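Long-range contacts in proline dehydrogenase (PDB 3HAZ), which probably oxidises proline to glutamate in two steps, pairing an FAD-dependent proline dehydrogenase with an NAD-dependent L-glutamate gamma-semialdehyde dehydrogenase in one chain: residues L240-A249 with R286-I294; P7-D18 with K318-A329. All blocks are in the same frame, centred on the assembly; numbering follows the deposited sequence.

Contact 1: L240-A249 with R286-I294; sequences LSALHPRFEA and RLELSLDVI
Phe247 lies at the middle of this contact, its ring pressed against the first turns of helix 287-298 and its carbonyl held by Arg286. With CG anti to the backbone N (chi1 -175°), the ring is carried in between Leu289 on one face and Leu240 on the other, and the Arg286 chain passes obliquely by CD1. Leu289 makes a CH-pi contact, its CD2 4.0 Å from the centroid of the Phe247 ring. CB of Leu240 lies on the opposite face, toward the rim, while CA of Ser290 and CG2 of Val293 come in at the edge. Further along, Leu240 straddles the helix surface: CD1 rests 3.6 Å from CB of Ser290, and CD2 meets CG1 of Val293 tip to tip at 4.2 Å.

The polar half is a side-on grip on one atom. Arg286, extended from CG to NE, gives NE to Phe247 O at 2.9 Å and nearly straight (160°), and NH2 to the same oxygen at 3.3 Å and more bent (137°). Both bonds lie in the guanidinium plane, which fixes the group's rotation, and CB of Ser241 covers one guanidinium face, 3.5 Å from NH1. That NH1 forms a salt bridge with Glu283, and Ser241 OG bonds to Glu282.

Toward solvent the contact thins. Glu248 and Ala249 touch the helix mainly through backbone, Glu248 C lying 3.4 Å from CD2 of Leu289, and the Glu248 carboxylate turns to Arg246, Ser251 and His832 instead. The arrangement joins neighbouring beta-alpha units of the proline dehydrogenase barrel: the 240-249 connection follows strand 235-238, helix 252-272 packs on Phe247 through Leu259, and on its inner side helix 287-298 sets Leu291 and Ile294 against strand 309-314.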
loop_
_atom_site.group_PDB
_atom_site.type_symbol
_atom_site.label_atom_id
_atom_site.label_comp_id
_atom_site.label_asym_id
_atom_site.label_seq_id
_atom_site.Cartn_x
_atom_site.Cartn_y
_atom_site.Cartn_z
ATOM N N LEU A 240 43.767 33.164 2.272
ATOM C CA LEU A 240 44.885 32.645 3.060
ATOM C C LEU A 240 45.446 31.350 2.482
ATOM O O LEU A 240 46.649 31.132 2.534
ATOM C CB LEU A 240 44.482 32.444 4.522
ATOM C CG LEU A 240 43.965 33.721 5.186
ATOM C CD1 LEU A 240 43.543 33.489 6.627
ATOM C CD2 LEU A 240 45.027 34.810 5.100
ATOM N N SER A 241 44.591 30.490 1.924
ATOM C CA SER A 241 45.078 29.208 1.408
ATOM C C SER A 241 45.993 29.408 0.197
ATOM O O SER A 241 46.796 28.541 -0.131
ATOM C CB SER A 241 43.925 28.249 1.071
ATOM O OG SER A 241 43.235 28.646 -0.111
ATOM N N ALA A 242 45.858 30.548 -0.472
ATOM C CA ALA A 242 46.725 30.862 -1.605
ATOM C C ALA A 242 48.130 31.251 -1.141
ATOM O O ALA A 242 49.104 31.107 -1.886
ATOM C CB ALA A 242 46.115 31.983 -2.443
ATOM N N LEU A 243 48.231 31.724 0.097
ATOM C CA LEU A 243 49.481 32.277 0.619
ATOM C C LEU A 243 50.310 31.307 1.454
ATOM O O LEU A 243 51.412 31.649 1.901
ATOM C CB LEU A 243 49.189 33.528 1.441
ATOM C CG LEU A 243 48.657 34.695 0.612
ATOM C CD1 LEU A 243 48.023 35.737 1.511
ATOM C CD2 LEU A 243 49.775 35.292 -0.244
ATOM N N HIS A 244 49.781 30.108 1.673
ATOM C CA HIS A 244 50.490 29.088 2.438
ATOM C C HIS A 244 50.094 27.687 1.947
ATOM O O HIS A 244 48.911 27.416 1.754
ATOM C CB HIS A 244 50.196 29.237 3.931
ATOM C CG HIS A 244 51.184 28.535 4.807
ATOM N ND1 HIS A 244 51.153 27.174 5.018
ATOM C CD2 HIS A 244 52.249 28.999 5.502
ATOM C CE1 HIS A 244 52.151 26.831 5.814
ATOM N NE2 HIS A 244 52.829 27.922 6.125
ATOM N N PRO A 245 51.091 26.808 1.735
ATOM C CA PRO A 245 50.936 25.485 1.111
ATOM C C PRO A 245 50.393 24.398 2.053
ATOM O O PRO A 245 49.953 23.352 1.575
ATOM C CB PRO A 245 52.369 25.117 0.683
ATOM C CG PRO A 245 53.278 26.197 1.231
ATOM C CD PRO A 245 52.479 27.050 2.166
ATOM N N ARG A 246 50.452 24.622 3.361
ATOM C CA ARG A 246 49.778 23.733 4.303
ATOM C C ARG A 246 48.953 24.578 5.253
ATOM O O ARG A 246 49.236 24.614 6.452
ATOM C CB ARG A 246 50.762 22.873 5.122
ATOM C CG ARG A 246 51.634 21.896 4.341
ATOM C CD ARG A 246 50.856 20.839 3.560
ATOM N NE ARG A 246 49.870 20.107 4.355
ATOM C CZ ARG A 246 49.314 18.953 3.984
ATOM N NH1 ARG A 246 49.677 18.373 2.846
ATOM N NH2 ARG A 246 48.411 18.360 4.755
ATOM N N PHE A 247 47.944 25.261 4.714
ATOM C CA PHE A 247 47.044 26.081 5.517
ATOM C C PHE A 247 45.994 25.189 6.172
ATOM O O PHE A 247 44.939 24.912 5.594
ATOM C CB PHE A 247 46.382 27.173 4.664
ATOM C CG PHE A 247 45.538 28.135 5.459
ATOM C CD1 PHE A 247 44.186 28.262 5.209
ATOM C CD2 PHE A 247 46.102 28.895 6.477
ATOM C CE1 PHE A 247 43.411 29.134 5.945
ATOM C CE2 PHE A 247 45.330 29.768 7.217
ATOM C CZ PHE A 247 43.986 29.887 6.953
ATOM N N GLU A 248 46.297 24.743 7.386
ATOM C CA GLU A 248 45.508 23.725 8.065
ATOM C C GLU A 248 45.794 23.762 9.564
ATOM O O GLU A 248 46.904 24.104 9.990
ATOM C CB GLU A 248 45.872 22.338 7.520
ATOM C CG GLU A 248 47.297 21.908 7.897
ATOM C CD GLU A 248 47.798 20.700 7.118
ATOM O OE1 GLU A 248 46.980 20.019 6.467
ATOM O OE2 GLU A 248 49.018 20.435 7.157
ATOM N N ALA A 249 44.797 23.380 10.356
ATOM C CA ALA A 249 44.913 23.375 11.813
ATOM C C ALA A 249 46.163 22.668 12.352
ATOM O O ALA A 249 46.838 23.193 13.238
ATOM C CB ALA A 249 43.662 22.781 12.435
ATOM N N ARG A 286 38.807 25.745 8.436
ATOM C CA ARG A 286 39.854 26.764 8.428
ATOM C C ARG A 286 39.436 28.063 9.128
ATOM O O ARG A 286 40.230 28.999 9.225
ATOM C CB ARG A 286 40.291 27.061 6.985
ATOM C CG ARG A 286 41.119 25.941 6.343
ATOM C CD ARG A 286 41.219 26.134 4.838
ATOM N NE ARG A 286 42.437 25.549 4.276
ATOM C CZ ARG A 286 42.636 25.362 2.974
ATOM N NH1 ARG A 286 41.688 25.700 2.103
ATOM N NH2 ARG A 286 43.777 24.834 2.539
ATOM N N LEU A 287 38.196 28.127 9.611
ATOM C CA LEU A 287 37.695 29.354 10.234
ATOM C C LEU A 287 38.572 29.839 11.399
ATOM O O LEU A 287 39.034 30.979 11.414
ATOM C CB LEU A 287 36.256 29.174 10.718
ATOM C CG LEU A 287 35.663 30.419 11.389
ATOM C CD1 LEU A 287 35.806 31.640 10.490
ATOM C CD2 LEU A 287 34.211 30.205 11.786
ATOM N N GLU A 288 38.776 28.970 12.377
ATOM C CA GLU A 288 39.550 29.310 13.568
ATOM C C GLU A 288 40.977 29.725 13.232
ATOM O O GLU A 288 41.492 30.701 13.773
ATOM C CB GLU A 288 39.583 28.121 14.532
ATOM C CG GLU A 288 38.264 27.823 15.208
ATOM C CD GLU A 288 38.397 26.767 16.293
ATOM O OE1 GLU A 288 39.526 26.262 16.493
ATOM O OE2 GLU A 288 37.378 26.445 16.948
ATOM N N LEU A 289 41.615 28.968 12.345
ATOM C CA LEU A 289 42.986 29.257 11.951
ATOM C C LEU A 289 43.048 30.604 11.241
ATOM O O LEU A 289 43.948 31.405 11.483
ATOM C CB LEU A 289 43.531 28.147 11.047
ATOM C CG LEU A 289 44.992 28.295 10.610
ATOM C CD1 LEU A 289 45.935 28.346 11.818
ATOM C CD2 LEU A 289 45.377 27.171 9.661
ATOM N N SER A 290 42.073 30.865 10.379
ATOM C CA SER A 290 42.054 32.122 9.637
ATOM C C SER A 290 41.934 33.322 10.578
ATOM O O SER A 290 42.602 34.340 10.393
ATOM C CB SER A 290 40.912 32.129 8.618
ATOM O OG SER A 290 39.670 32.377 9.254
ATOM N N LEU A 291 41.070 33.204 11.580
ATOM C CA LEU A 291 40.896 34.270 12.559
ATOM C C LEU A 291 42.173 34.497 13.379
ATOM O O LEU A 291 42.496 35.632 13.734
ATOM C CB LEU A 291 39.689 33.980 13.466
ATOM C CG LEU A 291 38.322 34.038 12.761
ATOM C CD1 LEU A 291 37.175 33.616 13.675
ATOM C CD2 LEU A 291 38.058 35.430 12.205
ATOM N N ASP A 292 42.903 33.422 13.670
ATOM C CA ASP A 292 44.190 33.540 14.363
ATOM C C ASP A 292 45.165 34.349 13.516
ATOM O O ASP A 292 45.842 35.246 14.009
ATOM C CB ASP A 292 44.802 32.162 14.606
ATOM C CG ASP A 292 44.064 31.369 15.665
ATOM O OD1 ASP A 292 43.335 31.977 16.480
ATOM O OD2 ASP A 292 44.218 30.130 15.673
ATOM N N VAL A 293 45.246 34.004 12.235
ATOM C CA VAL A 293 46.151 34.679 11.320
ATOM C C VAL A 293 45.734 36.141 11.160
ATOM O O VAL A 293 46.564 37.048 11.243
ATOM C CB VAL A 293 46.177 33.972 9.953
ATOM C CG1 VAL A 293 46.809 34.866 8.882
ATOM C CG2 VAL A 293 46.906 32.639 10.073
ATOM N N ILE A 294 44.438 36.360 10.957
ATOM C CA ILE A 294 43.907 37.706 10.747
ATOM C C ILE A 294 44.136 38.612 11.958
ATOM O O ILE A 294 44.472 39.790 11.804
ATOM C CB ILE A 294 42.400 37.664 10.392
ATOM C CG1 ILE A 294 42.213 37.139 8.968
ATOM C CG2 ILE A 294 41.767 39.029 10.523
ATOM C CD1 ILE A 294 40.761 36.906 8.583
#

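Contact 2: P7-D18 with K318-A329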
loop_
_atom_site.group_PDB
_atom_site.type_symbol
_atom_site.label_atom_id
_atom_site.label_comp_id
_atom_site.label_asym_id
_atom_site.label_seq_id
_atom_site.Cartn_x
_atom_site.Cartn_y
_atom_site.Cartn_z
ATOM N N PRO A 7 40.650 39.865 22.262
ATOM C CA PRO A 7 39.838 38.662 22.475
ATOM C C PRO A 7 40.673 37.380 22.454
ATOM O O PRO A 7 41.689 37.319 21.760
ATOM C CB PRO A 7 38.880 38.678 21.275
ATOM C CG PRO A 7 39.576 39.560 20.255
ATOM C CD PRO A 7 40.170 40.632 21.102
ATOM N N PRO A 8 40.243 36.360 23.210
ATOM C CA PRO A 8 40.894 35.043 23.218
ATOM C C PRO A 8 40.774 34.374 21.852
ATOM O O PRO A 8 39.881 34.725 21.085
ATOM C CB PRO A 8 40.081 34.246 24.252
ATOM C CG PRO A 8 39.315 35.268 25.035
ATOM C CD PRO A 8 39.061 36.401 24.088
ATOM N N PRO A 9 41.669 33.424 21.547
ATOM C CA PRO A 9 41.571 32.714 20.269
ATOM C C PRO A 9 40.158 32.189 20.058
ATOM O O PRO A 9 39.592 31.593 20.970
ATOM C CB PRO A 9 42.557 31.561 20.440
ATOM C CG PRO A 9 43.585 32.099 21.389
ATOM C CD PRO A 9 42.838 32.997 22.336
ATOM N N PHE A 10 39.597 32.421 18.875
ATOM C CA PHE A 10 38.213 32.047 18.595
ATOM C C PHE A 10 37.971 30.543 18.744
ATOM O O PHE A 10 38.725 29.729 18.208
ATOM C CB PHE A 10 37.826 32.506 17.192
ATOM C CG PHE A 10 36.375 32.313 16.864
ATOM C CD1 PHE A 10 35.423 33.200 17.335
ATOM C CD2 PHE A 10 35.969 31.266 16.062
ATOM C CE1 PHE A 10 34.084 33.035 17.020
ATOM C CE2 PHE A 10 34.630 31.092 15.741
ATOM C CZ PHE A 10 33.689 31.977 16.223
ATOM N N THR A 11 36.906 30.176 19.455
ATOM C CA THR A 11 36.625 28.770 19.716
ATOM C C THR A 11 35.140 28.461 19.978
ATOM O O THR A 11 34.802 27.734 20.912
ATOM C CB THR A 11 37.492 28.243 20.890
ATOM O OG1 THR A 11 37.163 26.876 21.160
ATOM C CG2 THR A 11 37.267 29.076 22.145
ATOM N N ALA A 12 34.258 29.000 19.143
ATOM C CA ALA A 12 32.825 28.721 19.260
ATOM C C ALA A 12 32.506 27.254 18.963
ATOM O O ALA A 12 33.233 26.598 18.213
ATOM C CB ALA A 12 32.033 29.629 18.329
ATOM N N PRO A 13 31.414 26.734 19.553
ATOM C CA PRO A 13 30.982 25.361 19.261
ATOM C C PRO A 13 30.758 25.161 17.764
ATOM O O PRO A 13 30.099 25.982 17.124
ATOM C CB PRO A 13 29.663 25.237 20.032
ATOM C CG PRO A 13 29.815 26.208 21.173
ATOM C CD PRO A 13 30.563 27.376 20.570
ATOM N N TYR A 14 31.298 24.068 17.232
ATOM C CA TYR A 14 31.392 23.849 15.792
ATOM C C TYR A 14 30.046 23.635 15.111
ATOM O O TYR A 14 29.777 24.218 14.063
ATOM C CB TYR A 14 32.301 22.648 15.509
ATOM C CG TYR A 14 32.930 22.649 14.131
ATOM C CD1 TYR A 14 33.996 23.496 13.833
ATOM C CD2 TYR A 14 32.468 21.797 13.133
ATOM C CE1 TYR A 14 34.584 23.495 12.581
ATOM C CE2 TYR A 14 33.048 21.791 11.877
ATOM C CZ TYR A 14 34.106 22.642 11.607
ATOM O OH TYR A 14 34.689 22.639 10.360
ATOM N N ALA A 15 29.208 22.788 15.699
ATOM C CA ALA A 15 27.952 22.399 15.062
ATOM C C ALA A 15 26.785 22.308 16.040
ATOM O O ALA A 15 26.237 21.230 16.249
ATOM C CB ALA A 15 28.122 21.065 14.337
ATOM N N PRO A 16 26.391 23.445 16.633
ATOM C CA PRO A 16 25.264 23.449 17.577
ATOM C C PRO A 16 23.938 23.076 16.916
ATOM O O PRO A 16 23.840 23.033 15.686
ATOM C CB PRO A 16 25.227 24.896 18.085
ATOM C CG PRO A 16 25.949 25.699 17.053
ATOM C CD PRO A 16 26.965 24.786 16.427
ATOM N N ASP A 17 22.929 22.813 17.744
ATOM C CA ASP A 17 21.616 22.350 17.288
ATOM C C ASP A 17 20.827 23.430 16.549
ATOM O O ASP A 17 20.601 24.521 17.076
ATOM C CB ASP A 17 20.810 21.839 18.487
ATOM C CG ASP A 17 19.358 21.560 18.144
ATOM O OD1 ASP A 17 19.095 20.763 17.216
ATOM O OD2 ASP A 17 18.477 22.136 18.817
ATOM N N ASP A 18 20.394 23.110 15.332
ATOM C CA ASP A 18 19.693 24.066 14.481
ATOM C C ASP A 18 18.435 24.624 15.143
ATOM O O ASP A 18 18.164 25.823 15.070
ATOM C CB ASP A 18 19.309 23.418 13.148
ATOM C CG ASP A 18 20.514 22.928 12.359
ATOM O OD1 ASP A 18 21.328 22.149 12.909
ATOM O OD2 ASP A 18 20.635 23.311 11.178
ATOM N N LYS A 318 26.708 28.337 11.558
ATOM C CA LYS A 318 26.094 28.592 12.850
ATOM C C LYS A 318 26.974 29.497 13.714
ATOM O O LYS A 318 26.470 30.227 14.565
ATOM C CB LYS A 318 25.790 27.266 13.555
ATOM C CG LYS A 318 25.004 26.283 12.675
ATOM C CD LYS A 318 24.859 24.917 13.346
ATOM C CE LYS A 318 24.030 23.959 12.481
ATOM N NZ LYS A 318 24.118 22.536 12.960
ATOM N N ARG A 319 28.283 29.472 13.470
ATOM C CA ARG A 319 29.226 30.297 14.239
ATOM C C ARG A 319 29.278 31.759 13.792
ATOM O O ARG A 319 29.989 32.564 14.387
ATOM C CB ARG A 319 30.640 29.705 14.178
ATOM C CG ARG A 319 30.820 28.399 14.950
ATOM C CD ARG A 319 32.204 27.806 14.711
ATOM N NE ARG A 319 32.393 27.431 13.312
ATOM C CZ ARG A 319 33.538 26.993 12.798
ATOM N NH1 ARG A 319 34.612 26.867 13.569
ATOM N NH2 ARG A 319 33.608 26.681 11.509
ATOM N N ALA A 320 28.520 32.104 12.757
ATOM C CA ALA A 320 28.633 33.432 12.140
ATOM C C ALA A 320 28.484 34.594 13.132
ATOM O O ALA A 320 29.292 35.527 13.134
ATOM C CB ALA A 320 27.642 33.570 10.995
ATOM N N SER A 321 27.454 34.542 13.971
ATOM C CA SER A 321 27.201 35.633 14.907
ATOM C C SER A 321 28.361 35.811 15.894
ATOM O O SER A 321 28.696 36.936 16.276
ATOM C CB SER A 321 25.881 35.415 15.656
ATOM O OG SER A 321 25.528 36.570 16.403
ATOM N N ALA A 322 28.971 34.699 16.296
ATOM C CA ALA A 322 30.104 34.733 17.218
ATOM C C ALA A 322 31.361 35.290 16.547
ATOM O O ALA A 322 32.174 35.956 17.188
ATOM C CB ALA A 322 30.369 33.340 17.790
ATOM N N VAL A 323 31.522 35.014 15.257
ATOM C CA VAL A 323 32.635 35.583 14.506
ATOM C C VAL A 323 32.523 37.112 14.489
ATOM O O VAL A 323 33.519 37.833 14.623
ATOM C CB VAL A 323 32.678 35.049 13.062
ATOM C CG1 VAL A 323 33.765 35.751 12.273
ATOM C CG2 VAL A 323 32.898 33.528 13.060
ATOM N N ILE A 324 31.298 37.602 14.332
ATOM C CA ILE A 324 31.053 39.039 14.326
ATOM C C ILE A 324 31.427 39.660 15.674
ATOM O O ILE A 324 32.066 40.709 15.720
ATOM C CB ILE A 324 29.601 39.354 13.944
ATOM C CG1 ILE A 324 29.362 38.996 12.476
ATOM C CG2 ILE A 324 29.282 40.828 14.181
ATOM C CD1 ILE A 324 27.923 39.168 12.028
ATOM N N ASP A 325 31.055 38.996 16.767
ATOM C CA ASP A 325 31.446 39.455 18.101
ATOM C C ASP A 325 32.965 39.537 18.214
ATOM O O ASP A 325 33.507 40.496 18.760
ATOM C CB ASP A 325 30.925 38.510 19.186
ATOM C CG ASP A 325 29.410 38.542 19.326
ATOM O OD1 ASP A 325 28.778 39.538 18.915
ATOM O OD2 ASP A 325 28.851 37.567 19.870
ATOM N N TYR A 326 33.638 38.509 17.706
ATOM C CA TYR A 326 35.093 38.410 17.771
ATOM C C TYR A 326 35.754 39.517 16.956
ATOM O O TYR A 326 36.716 40.153 17.403
ATOM C CB TYR A 326 35.550 37.031 17.270
ATOM C CG TYR A 326 37.052 36.850 17.217
ATOM C CD1 TYR A 326 37.762 36.428 18.335
ATOM C CD2 TYR A 326 37.758 37.096 16.047
ATOM C CE1 TYR A 326 39.132 36.258 18.290
ATOM C CE2 TYR A 326 39.126 36.933 15.991
ATOM C CZ TYR A 326 39.811 36.516 17.117
ATOM O OH TYR A 326 41.177 36.353 17.062
ATOM N N VAL A 327 35.233 39.747 15.758
ATOM C CA VAL A 327 35.775 40.771 14.883
ATOM C C VAL A 327 35.598 42.159 15.493
ATOM O O VAL A 327 36.508 42.990 15.433
ATOM C CB VAL A 327 35.143 40.713 13.473
ATOM C CG1 VAL A 327 35.590 41.909 12.640
ATOM C CG2 VAL A 327 35.531 39.416 12.786
ATOM N N ASP A 328 34.439 42.406 16.096
ATOM C CA ASP A 328 34.198 43.693 16.746
ATOM C C ASP A 328 35.159 43.923 17.914
ATOM O O ASP A 328 35.714 45.008 18.062
ATOM C CB ASP A 328 32.753 43.811 17.236
ATOM C CG ASP A 328 32.422 45.215 17.722
ATOM O OD1 ASP A 328 32.643 46.175 16.950
ATOM O OD2 ASP A 328 31.950 45.358 18.871
ATOM N N ALA A 329 35.340 42.902 18.747
ATOM C CA ALA A 329 36.255 42.999 19.881
ATOM C C ALA A 329 37.677 43.255 19.398
ATOM O O ALA A 329 38.434 44.008 20.008
ATOM C CB ALA A 329 36.198 41.735 20.710
HETATM O O HOH W 1 42.577 36.817 19.286
HETATM O O HOH W 2 41.339 33.631 16.817
HETATM O O HOH W 3 35.062 27.299 16.314
HETATM O O HOH W 4 29.755 26.678 12.484
HETATM O O HOH W 5 22.764 21.912 10.280
#
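Phe10 and Tyr326 each extend away from their own backbone N (chi1 -173° and 177°), which brings the two aromatic side chains together between the N-terminal arm and helix 320-333. They form an offset edge-to-face pair, the edge of Phe10 toward the face of Tyr326, with centroids 5.7 Å apart and planes at 71°. CB of Phe10 sits over that same tyrosine ring, while the far end of the phenylalanine reaches the helix: CZ lies 3.6 Å from CG2 of Val323, and Ala322 O meets the ring edge. Pro7 crosses Tyr326 at about a right angle and also touches Ala329, continuing the apolar strip along the helix. The Tyr326 hydroxyl is tied to the arm by two waters, one bonded to Pro7 O and the other to Phe10 N.

Beyond Ala12, whose CB rests on CG of Arg319, the chemistry becomes polar. CD1 of Tyr14 comes over one face of the Arg319 guanidinium, 3.4 Å from Arg319 NH1, the two side chains crossing at a slant. A water links NH1 to Ala12 O; a second accepts from NE and lies within bonding distance of Tyr14 O, and NH2 bonds to Gln317 and Ala284. Lys318, extended beyond CG, runs alongside Pro16 to place NZ 2.8 Å from Pro16 O, nearly along the C=O axis. The same nitrogen makes a salt bridge of 2.8 Å with Asp18 OD1, met from above the carboxylate plane, and bonds to Tyr363 O.

The arm thus lies along a barrel helix and leads into helix 18-28. Helix 287-298 adds Leu291 to Phe10 and Leu287 to Arg319, helix 369-384 packs on Ala320 and Ile324, and Val323 and Val327 set helix 320-333 against the outer side of strand 309-314.

In the fold
The two contacts meet on helix 287-298, which forms one side of contact 1 and is a neighbour of contact 2. Contact 1 is the more buried, with five of its nine touching residues buried and none exposed; contact 2 lies nearer the surface, with four of fifteen buried and two exposed. Contact 1 is local to the barrel, joining parts 37 residues apart, whereas 300 residues separate the segments of contact 2, so that contact 1 is nested within its loop. Their chemistry differs accordingly: contact 1 combines a compact hydrophobic cluster with a direct arginine-carbonyl grip, while the longer, proline-rich interface of contact 2 adds bridging waters and a salt bridge near the FAD-binding residue Thr367.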